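Local coordinates for protein acid phosphatase (Bacillus anthracis, PDB 2I33) that probably hydrolyses phosphate monoesters as a magnesium-binding class C acid phosphatase of the HAD superfamily, at residues Y41-L46 and K210-P215; I62-D65 and T69-D72; G179-D184 and K194-A199. All blocks are in the same frame, centred on the assembly; numbering follows the deposited sequence.

Interaction 1. Residues Y41-L46 and K210-P215; sequences YNTGQL and KFIIFP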
loop_
_atom_site.group_PDB
_atom_site.type_symbol
_atom_site.label_atom_id
_atom_site.label_comp_id
_atom_site.label_asym_id
_atom_site.label_seq_id
_atom_site.Cartn_x
_atom_site.Cartn_y
_atom_site.Cartn_z
ATOM N N TYR A 41 7.178 -8.160 -3.444
ATOM C CA TYR A 41 7.869 -9.428 -3.679
ATOM C C TYR A 41 8.969 -9.315 -4.718
ATOM O O TYR A 41 10.019 -9.979 -4.591
ATOM C CB TYR A 41 6.883 -10.565 -3.947
ATOM C CG TYR A 41 6.215 -11.041 -2.670
ATOM C CD1 TYR A 41 6.960 -11.629 -1.646
ATOM C CD2 TYR A 41 4.842 -10.849 -2.459
ATOM C CE1 TYR A 41 6.360 -12.037 -0.495
ATOM C CE2 TYR A 41 4.233 -11.268 -1.287
ATOM C CZ TYR A 41 5.004 -11.839 -0.307
ATOM O OH TYR A 41 4.444 -12.264 0.874
ATOM N N ASN A 42 8.789 -8.460 -5.727
ATOM C CA ASN A 42 9.877 -8.248 -6.665
ATOM C C ASN A 42 11.091 -7.624 -5.989
ATOM O O ASN A 42 12.232 -7.993 -6.257
ATOM C CB ASN A 42 9.437 -7.362 -7.816
ATOM C CG ASN A 42 8.466 -8.051 -8.739
ATOM O OD1 ASN A 42 8.349 -9.293 -8.752
ATOM N ND2 ASN A 42 7.765 -7.255 -9.523
ATOM N N THR A 43 10.816 -6.628 -5.153
ATOM C CA THR A 43 11.865 -5.917 -4.474
ATOM C C THR A 43 12.521 -6.890 -3.504
ATOM O O THR A 43 13.742 -6.934 -3.375
ATOM C CB THR A 43 11.303 -4.698 -3.758
ATOM O OG1 THR A 43 10.692 -3.845 -4.740
ATOM C CG2 THR A 43 12.386 -3.961 -3.022
ATOM N N GLY A 44 11.715 -7.686 -2.830
ATOM C CA GLY A 44 12.264 -8.687 -1.925
ATOM C C GLY A 44 13.194 -9.661 -2.653
ATOM O O GLY A 44 14.268 -10.040 -2.153
ATOM N N GLN A 45 12.819 -10.092 -3.846
ATOM C CA GLN A 45 13.681 -10.998 -4.593
ATOM C C GLN A 45 15.030 -10.365 -4.959
ATOM O O GLN A 45 16.086 -10.980 -4.831
ATOM C CB GLN A 45 12.971 -11.528 -5.826
ATOM C CG GLN A 45 13.749 -12.634 -6.466
ATOM C CD GLN A 45 12.902 -13.530 -7.327
ATOM O OE1 GLN A 45 11.738 -13.812 -6.996
ATOM N NE2 GLN A 45 13.488 -14.026 -8.405
ATOM N N LEU A 46 14.983 -9.115 -5.399
ATOM C CA LEU A 46 16.178 -8.363 -5.741
ATOM C C LEU A 46 17.077 -8.260 -4.527
ATOM O O LEU A 46 18.270 -8.493 -4.604
ATOM C CB LEU A 46 15.779 -6.965 -6.172
ATOM C CG LEU A 46 16.908 -5.997 -6.504
ATOM C CD1 LEU A 46 17.447 -6.285 -7.858
ATOM C CD2 LEU A 46 16.335 -4.574 -6.451
ATOM N N LYS A 210 15.560 -3.978 3.894
ATOM C CA LYS A 210 15.498 -5.108 4.839
ATOM C C LYS A 210 14.055 -5.421 5.238
ATOM O O LYS A 210 13.748 -6.560 5.542
ATOM C CB LYS A 210 16.332 -4.824 6.097
ATOM C CG LYS A 210 16.541 -6.047 6.956
ATOM N N PHE A 211 13.201 -4.397 5.253
ATOM C CA PHE A 211 11.819 -4.516 5.638
ATOM C C PHE A 211 11.012 -4.305 4.392
ATOM O O PHE A 211 11.057 -3.220 3.840
ATOM C CB PHE A 211 11.416 -3.417 6.616
ATOM C CG PHE A 211 12.165 -3.431 7.901
ATOM C CD1 PHE A 211 12.818 -4.562 8.357
ATOM C CD2 PHE A 211 12.240 -2.278 8.667
ATOM C CE1 PHE A 211 13.508 -4.532 9.560
ATOM C CE2 PHE A 211 12.887 -2.261 9.844
ATOM C CZ PHE A 211 13.542 -3.374 10.291
ATOM N N ILE A 212 10.297 -5.338 3.977
ATOM C CA ILE A 212 9.470 -5.284 2.806
ATOM C C ILE A 212 8.046 -5.204 3.306
ATOM O O ILE A 212 7.534 -6.130 3.943
ATOM C CB ILE A 212 9.667 -6.497 1.896
ATOM C CG1 ILE A 212 11.165 -6.709 1.639
ATOM C CG2 ILE A 212 8.846 -6.303 0.620
ATOM C CD1 ILE A 212 11.857 -5.567 0.929
ATOM N N ILE A 213 7.420 -4.077 3.028
ATOM C CA ILE A 213 6.084 -3.796 3.554
ATOM C C ILE A 213 5.020 -3.928 2.489
ATOM O O ILE A 213 5.273 -3.619 1.325
ATOM C CB ILE A 213 6.038 -2.409 4.235
ATOM C CG1 ILE A 213 4.676 -2.176 4.905
ATOM C CG2 ILE A 213 6.476 -1.310 3.286
ATOM C CD1 ILE A 213 4.741 -1.310 6.055
ATOM N N PHE A 214 3.852 -4.427 2.926
ATOM C CA PHE A 214 2.658 -4.617 2.120
ATOM C C PHE A 214 1.494 -3.797 2.673
ATOM O O PHE A 214 1.399 -3.543 3.863
ATOM C CB PHE A 214 2.299 -6.083 2.066
ATOM C CG PHE A 214 3.364 -6.899 1.404
ATOM C CD1 PHE A 214 3.468 -6.912 0.045
ATOM C CD2 PHE A 214 4.275 -7.611 2.132
ATOM C CE1 PHE A 214 4.474 -7.611 -0.614
ATOM C CE2 PHE A 214 5.267 -8.332 1.491
ATOM C CZ PHE A 214 5.367 -8.315 0.113
ATOM N N PRO A 215 0.591 -3.396 1.778
ATOM C CA PRO A 215 -0.514 -2.512 2.221
ATOM C C PRO A 215 -1.706 -3.223 2.818
ATOM O O PRO A 215 -2.340 -4.051 2.174
ATOM C CB PRO A 215 -0.921 -1.838 0.911
ATOM C CG PRO A 215 -0.702 -2.956 -0.111
ATOM C CD PRO A 215 0.613 -3.564 0.312
#
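In this HAD-type alpha/beta domain, helix 31-54 packs on strand 211-213, an edge strand of the parallel sheet within this chain, by setting Tyr41, Thr43 and Gly44 against Ile212 and Phe214. The aromatic pair does much of the work. Phe214 brings the far end of its ring, CZ, over the centre of the Tyr41 ring, 3.4 Å above its plane, and the closest atoms are Tyr41 CE2 and Phe214 CZ at 3.5 Å. The planes are inclined by 32° with centroids 4.6 Å apart, so the rings meet obliquely. With chi1 of Tyr41 at -76°, CG lies opposite the carbonyl carbon, and the ring reaches off the flank of the helix until its OH bonds to the carbonyl O of Thr69, in the loop beside the metal site. Phe178 of strand 172-179 meets the same tyrosine ring, and Tyr37, one turn earlier on the helix, stacks on Phe214. Along the strand, Ile212 has its CB turned toward the helix. Its CG1 rests 4.2 Å from Gly44 CA, and its CD1 touches Thr43 CG2 at 4.3 Å. With no side chain at Gly44, the backbones come as near as 6.5 Å between the CA atoms of Gly44 and Ile212. Thr43 OG1 turns back to Gln39 O, leaving the methyl for the isoleucine. Thr43 also packs on Thr43 of the second subunit. All the touching residues are buried, and no hydrogen bond links the two segments: this is the apolar helix-on-sheet layer of a Rossmann-like HAD core.

Interaction 2. Residues I62-D65 and T69-D72; sequences IVLD and TVLD. With MG (magnesium ion), chain C.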
loop_
_atom_site.group_PDB
_atom_site.type_symbol
_atom_site.label_atom_id
_atom_site.label_comp_id
_atom_site.label_asym_id
_atom_site.label_seq_id
_atom_site.Cartn_x
_atom_site.Cartn_y
_atom_site.Cartn_z
ATOM N N ILE A 62 14.752 -15.862 5.585
ATOM C CA ILE A 62 13.807 -14.761 5.517
ATOM C C ILE A 62 12.644 -15.072 6.432
ATOM O O ILE A 62 12.397 -16.234 6.786
ATOM C CB ILE A 62 13.290 -14.500 4.092
ATOM C CG1 ILE A 62 12.447 -15.676 3.598
ATOM C CG2 ILE A 62 14.478 -14.170 3.170
ATOM C CD1 ILE A 62 11.779 -15.385 2.285
ATOM N N VAL A 63 11.986 -14.005 6.856
ATOM C CA VAL A 63 10.863 -14.069 7.749
ATOM C C VAL A 63 9.698 -13.374 7.090
ATOM O O VAL A 63 9.871 -12.299 6.558
ATOM C CB VAL A 63 11.190 -13.347 9.050
ATOM C CG1 VAL A 63 9.914 -13.029 9.836
ATOM C CG2 VAL A 63 12.172 -14.175 9.852
ATOM N N LEU A 64 8.546 -14.012 7.137
ATOM C CA LEU A 64 7.321 -13.418 6.665
ATOM C C LEU A 64 6.207 -13.562 7.661
ATOM O O LEU A 64 6.029 -14.595 8.297
ATOM C CB LEU A 64 6.850 -14.070 5.379
ATOM C CG LEU A 64 7.889 -14.215 4.275
ATOM C CD1 LEU A 64 8.536 -15.599 4.297
ATOM C CD2 LEU A 64 7.247 -13.956 2.942
ATOM N N ASP A 65 5.405 -12.512 7.761
ATOM C CA ASP A 65 4.125 -12.609 8.374
ATOM C C ASP A 65 3.237 -13.462 7.451
ATOM O O ASP A 65 3.571 -13.653 6.287
ATOM C CB ASP A 65 3.598 -11.172 8.481
ATOM C CG ASP A 65 2.227 -11.098 8.945
ATOM O OD1 ASP A 65 1.919 -11.700 9.996
ATOM O OD2 ASP A 65 1.439 -10.444 8.198
ATOM N N THR A 69 0.078 -10.873 4.251
ATOM C CA THR A 69 1.392 -10.859 3.668
ATOM C C THR A 69 1.535 -12.004 2.677
ATOM O O THR A 69 1.885 -11.777 1.519
ATOM C CB THR A 69 2.466 -10.944 4.766
ATOM O OG1 THR A 69 2.357 -9.783 5.597
ATOM C CG2 THR A 69 3.803 -11.024 4.149
ATOM N N VAL A 70 1.209 -13.225 3.124
ATOM C CA VAL A 70 1.189 -14.432 2.299
ATOM C C VAL A 70 -0.259 -14.873 2.047
ATOM O O VAL A 70 -0.605 -15.230 0.942
ATOM C CB VAL A 70 1.974 -15.590 2.929
ATOM C CG1 VAL A 70 1.865 -16.824 2.100
ATOM C CG2 VAL A 70 3.445 -15.180 3.136
ATOM N N LEU A 71 -1.075 -14.876 3.089
ATOM C CA LEU A 71 -2.463 -15.347 2.987
ATOM C C LEU A 71 -3.455 -14.207 3.055
ATOM O O LEU A 71 -3.373 -13.325 3.907
ATOM C CB LEU A 71 -2.759 -16.336 4.132
ATOM C CG LEU A 71 -1.938 -17.641 4.116
ATOM C CD1 LEU A 71 -2.230 -18.479 5.365
ATOM C CD2 LEU A 71 -2.131 -18.435 2.861
ATOM N N ASP A 72 -4.429 -14.277 2.161
ATOM C CA ASP A 72 -5.449 -13.264 2.005
ATOM C C ASP A 72 -6.690 -13.609 2.838
ATOM O O ASP A 72 -7.426 -14.531 2.514
ATOM C CB ASP A 72 -5.814 -13.177 0.540
ATOM C CG ASP A 72 -6.795 -12.082 0.238
ATOM O OD1 ASP A 72 -7.398 -11.507 1.175
ATOM O OD2 ASP A 72 -6.955 -11.810 -0.969
HETATM MG MG MG C . -0.304 -9.533 8.895
HETATM O O HOH W 1 -0.882 -10.981 10.444
HETATM O O HOH W 2 0.901 -8.609 10.376
HETATM O O HOH W 3 -1.819 -8.559 9.265
#
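Asp65 and Thr69 fit the first aspartate and the threonine of the DxDx(T/V) signature of HAD enzymes, in the loop that leaves the end of strand 59-64. In HAD phosphatases the first aspartate of this motif is generally the nucleophile, and Asp65 occupies the corresponding position. Metal coordination comes first: Asp65 OD2 binds the magnesium ion at 2.1 Å, and Asp180 OD1 and the carbonyl O of Asp67 supply the other protein ligands. With chi1 at 173°, the carboxylate of Asp65 extends away from its backbone N, out beyond the strand end to the ion. Hydrogen bonding fixes the same group. The hydroxyl of Thr69 donates to Asp65 OD2 at 2.8 Å on the anti lone pair, away from the other oxygen, so a single oxygen takes both the metal and the threonine. The second oxygen, OD1, accepts a hydrogen bond of 2.9 Å from the metal-bound water 1 and forms a salt bridge with Lys161. Both oxygens are thus engaged, which should restrict rotation of the carboxylate. The remaining contacts are apolar. Leu64 faces the loop and, crossing Val70 at about a right angle, touches its CG2 with CD2 at 4.0 Å; Leu64 also packs on Phe178 and Leu110. Between the polar and apolar parts lies the buried carbonyl O of Asp65, which has no hydrogen-bond partner in the model. It is hemmed in by carbon: Thr69 CB lies 3.3 Å from Asp65 O, Thr69 CG2 3.4 Å, and the methyl CG2 of Val70 3.5 Å.

Interaction 3. Residues G179-D184 and K194-A199; sequences GDNLSD and KDRNQA. With MG (magnesium ion), chain C.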
loop_
_atom_site.group_PDB
_atom_site.type_symbol
_atom_site.label_atom_id
_atom_site.label_comp_id
_atom_site.label_asym_id
_atom_site.label_seq_id
_atom_site.Cartn_x
_atom_site.Cartn_y
_atom_site.Cartn_z
ATOM N N GLY A 179 6.108 -8.005 5.681
ATOM C CA GLY A 179 4.892 -7.893 6.475
ATOM C C GLY A 179 4.003 -6.737 6.068
ATOM O O GLY A 179 4.387 -5.917 5.264
ATOM N N ASP A 180 2.823 -6.693 6.665
ATOM C CA ASP A 180 1.853 -5.632 6.409
ATOM C C ASP A 180 1.640 -4.748 7.620
ATOM O O ASP A 180 0.862 -3.793 7.582
ATOM C CB ASP A 180 0.495 -6.212 6.037
ATOM C CG ASP A 180 -0.113 -7.019 7.178
ATOM O OD1 ASP A 180 0.457 -8.092 7.489
ATOM O OD2 ASP A 180 -1.148 -6.562 7.730
ATOM N N ASN A 181 2.310 -5.084 8.697
ATOM C CA ASN A 181 2.139 -4.416 9.950
ATOM C C ASN A 181 3.547 -4.122 10.450
ATOM O O ASN A 181 4.427 -4.969 10.360
ATOM C CB ASN A 181 1.432 -5.380 10.889
ATOM C CG ASN A 181 1.105 -4.773 12.239
ATOM O OD1 ASN A 181 1.823 -3.888 12.766
ATOM N ND2 ASN A 181 0.030 -5.279 12.836
ATOM N N LEU A 182 3.775 -2.910 10.922
ATOM C CA LEU A 182 5.128 -2.511 11.344
ATOM C C LEU A 182 5.688 -3.472 12.365
ATOM O O LEU A 182 6.885 -3.693 12.391
ATOM C CB LEU A 182 5.150 -1.098 11.911
ATOM C CG LEU A 182 4.888 0.007 10.903
ATOM C CD1 LEU A 182 4.826 1.343 11.610
ATOM C CD2 LEU A 182 5.884 -0.034 9.790
ATOM N N SER A 183 4.823 -4.062 13.185
ATOM C CA SER A 183 5.292 -5.009 14.210
ATOM C C SER A 183 5.767 -6.355 13.606
ATOM O O SER A 183 6.268 -7.226 14.324
ATOM C CB SER A 183 4.273 -5.208 15.338
ATOM O OG SER A 183 3.005 -5.463 14.829
ATOM N N ASP A 184 5.649 -6.501 12.295
ATOM C CA ASP A 184 6.283 -7.619 11.579
ATOM C C ASP A 184 7.780 -7.392 11.356
ATOM O O ASP A 184 8.484 -8.285 10.881
ATOM C CB ASP A 184 5.605 -7.826 10.240
ATOM C CG ASP A 184 4.128 -8.143 10.369
ATOM O OD1 ASP A 184 3.696 -8.653 11.432
ATOM O OD2 ASP A 184 3.400 -7.868 9.387
ATOM N N LYS A 194 1.943 8.661 17.055
ATOM C CA LYS A 194 3.064 9.613 16.875
ATOM C C LYS A 194 4.431 8.926 16.879
ATOM O O LYS A 194 5.261 9.182 16.008
ATOM C CB LYS A 194 3.031 10.725 17.921
ATOM N N ASP A 195 4.651 8.039 17.844
ATOM C CA ASP A 195 5.955 7.392 18.019
ATOM C C ASP A 195 6.248 6.344 16.936
ATOM O O ASP A 195 7.380 6.259 16.438
ATOM C CB ASP A 195 6.053 6.744 19.408
ATOM C CG ASP A 195 6.267 7.760 20.509
ATOM O OD1 ASP A 195 6.472 8.956 20.198
ATOM O OD2 ASP A 195 6.228 7.368 21.693
ATOM N N ARG A 196 5.268 5.522 16.581
ATOM C CA ARG A 196 5.513 4.535 15.525
ATOM C C ARG A 196 5.738 5.252 14.190
ATOM O O ARG A 196 6.543 4.829 13.369
ATOM C CB ARG A 196 4.385 3.492 15.431
ATOM C CG ARG A 196 3.011 3.993 14.964
ATOM C CD ARG A 196 1.917 3.028 15.427
ATOM N NE ARG A 196 2.122 1.643 14.974
ATOM C CZ ARG A 196 1.759 1.170 13.784
ATOM N NH1 ARG A 196 1.229 1.965 12.864
ATOM N NH2 ARG A 196 2.005 -0.097 13.473
ATOM N N ASN A 197 5.032 6.355 13.969
ATOM C CA ASN A 197 5.205 7.124 12.735
ATOM C C ASN A 197 6.598 7.760 12.664
ATOM O O ASN A 197 7.270 7.696 11.636
ATOM C CB ASN A 197 4.111 8.171 12.608
ATOM C CG ASN A 197 2.761 7.553 12.279
ATOM O OD1 ASN A 197 2.638 6.328 12.138
ATOM N ND2 ASN A 197 1.757 8.396 12.139
ATOM N N GLN A 198 7.052 8.319 13.774
ATOM C CA GLN A 198 8.421 8.839 13.853
ATOM C C GLN A 198 9.434 7.716 13.625
ATOM O O GLN A 198 10.447 7.908 12.960
ATOM C CB GLN A 198 8.684 9.520 15.184
ATOM C CG GLN A 198 10.070 10.182 15.260
ATOM C CD GLN A 198 10.312 11.223 14.163
ATOM O OE1 GLN A 198 9.484 12.107 13.935
ATOM N NE2 GLN A 198 11.457 11.124 13.492
ATOM N N ALA A 199 9.139 6.533 14.160
ATOM C CA ALA A 199 10.038 5.384 14.009
ATOM C C ALA A 199 10.201 4.998 12.553
ATOM O O ALA A 199 11.289 4.616 12.080
ATOM C CB ALA A 199 9.543 4.209 14.840
HETATM MG MG MG C . -0.304 -9.533 8.895
HETATM O O HOH W 3 -1.819 -8.559 9.265
HETATM O O HOH W 2 0.901 -8.609 10.376
HETATM O O HOH W 1 -0.882 -10.981 10.444
#
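Arg196 spreads one face of its guanidinium over the side chain of Leu182, whose CD1 sits 3.6 Å above that plane, toward its rim. Reaching there from helix 193-202 takes a bent chain: chi3 is -57°, and the group arrives with NH2 3.7 Å from Leu182 CB. Asn181 OD1 lies at the guanidinium edge, its amide turned 79° from that plane, but 3.9 Å from Arg196 NH2 it makes no hydrogen bond. It instead accepts from Ser183 N at 3.0 Å, an Asx turn that starts the 3-10 segment 182-184. The loop is bound further by Asp184, whose OD2 receives Asn181 N from above the carboxylate plane at 3.1 Å and, weakly, Asp180 N. Metal-bound water 2 donates to that same OD2 at 2.8 Å, so Asp184 acts in the second shell, while Asp180 OD1 coordinates the magnesium ion directly at 2.1 Å. Asp180 OD2 is held by Asn216 ND2, and Asp184 OD1 by Lys161. Between the two segments, then, the arginine contributes only van der Waals packing; its side chain also lies against Asp221 and Trp222. Arg196 NH2 forms a salt bridge with Glu32 of the second subunit, whose OE2 also accepts Leu182 N, so one carboxylate across the dimer interface ties together the arginine and the loop backbone.

In the fold
Interaction 2 is the most central, about 6 Å from the centre of the chain; interactions 1 and 3 lie farther out, each about 12 Å from it, both buried and both touching the second subunit, which leaves the segments of interaction 2 alone. Interaction 1 is purely apolar across its segments, interaction 2 joins metal ligation and a hydroxyl-carboxylate bond to a small hydrophobic patch, and interaction 3 packs a leucine under an arginine. Interactions 2 and 3 meet at the magnesium ion and share its waters. Interactions 1 and 3 are joined by sheet bonds between Gly179 and both Ile212 and Phe214.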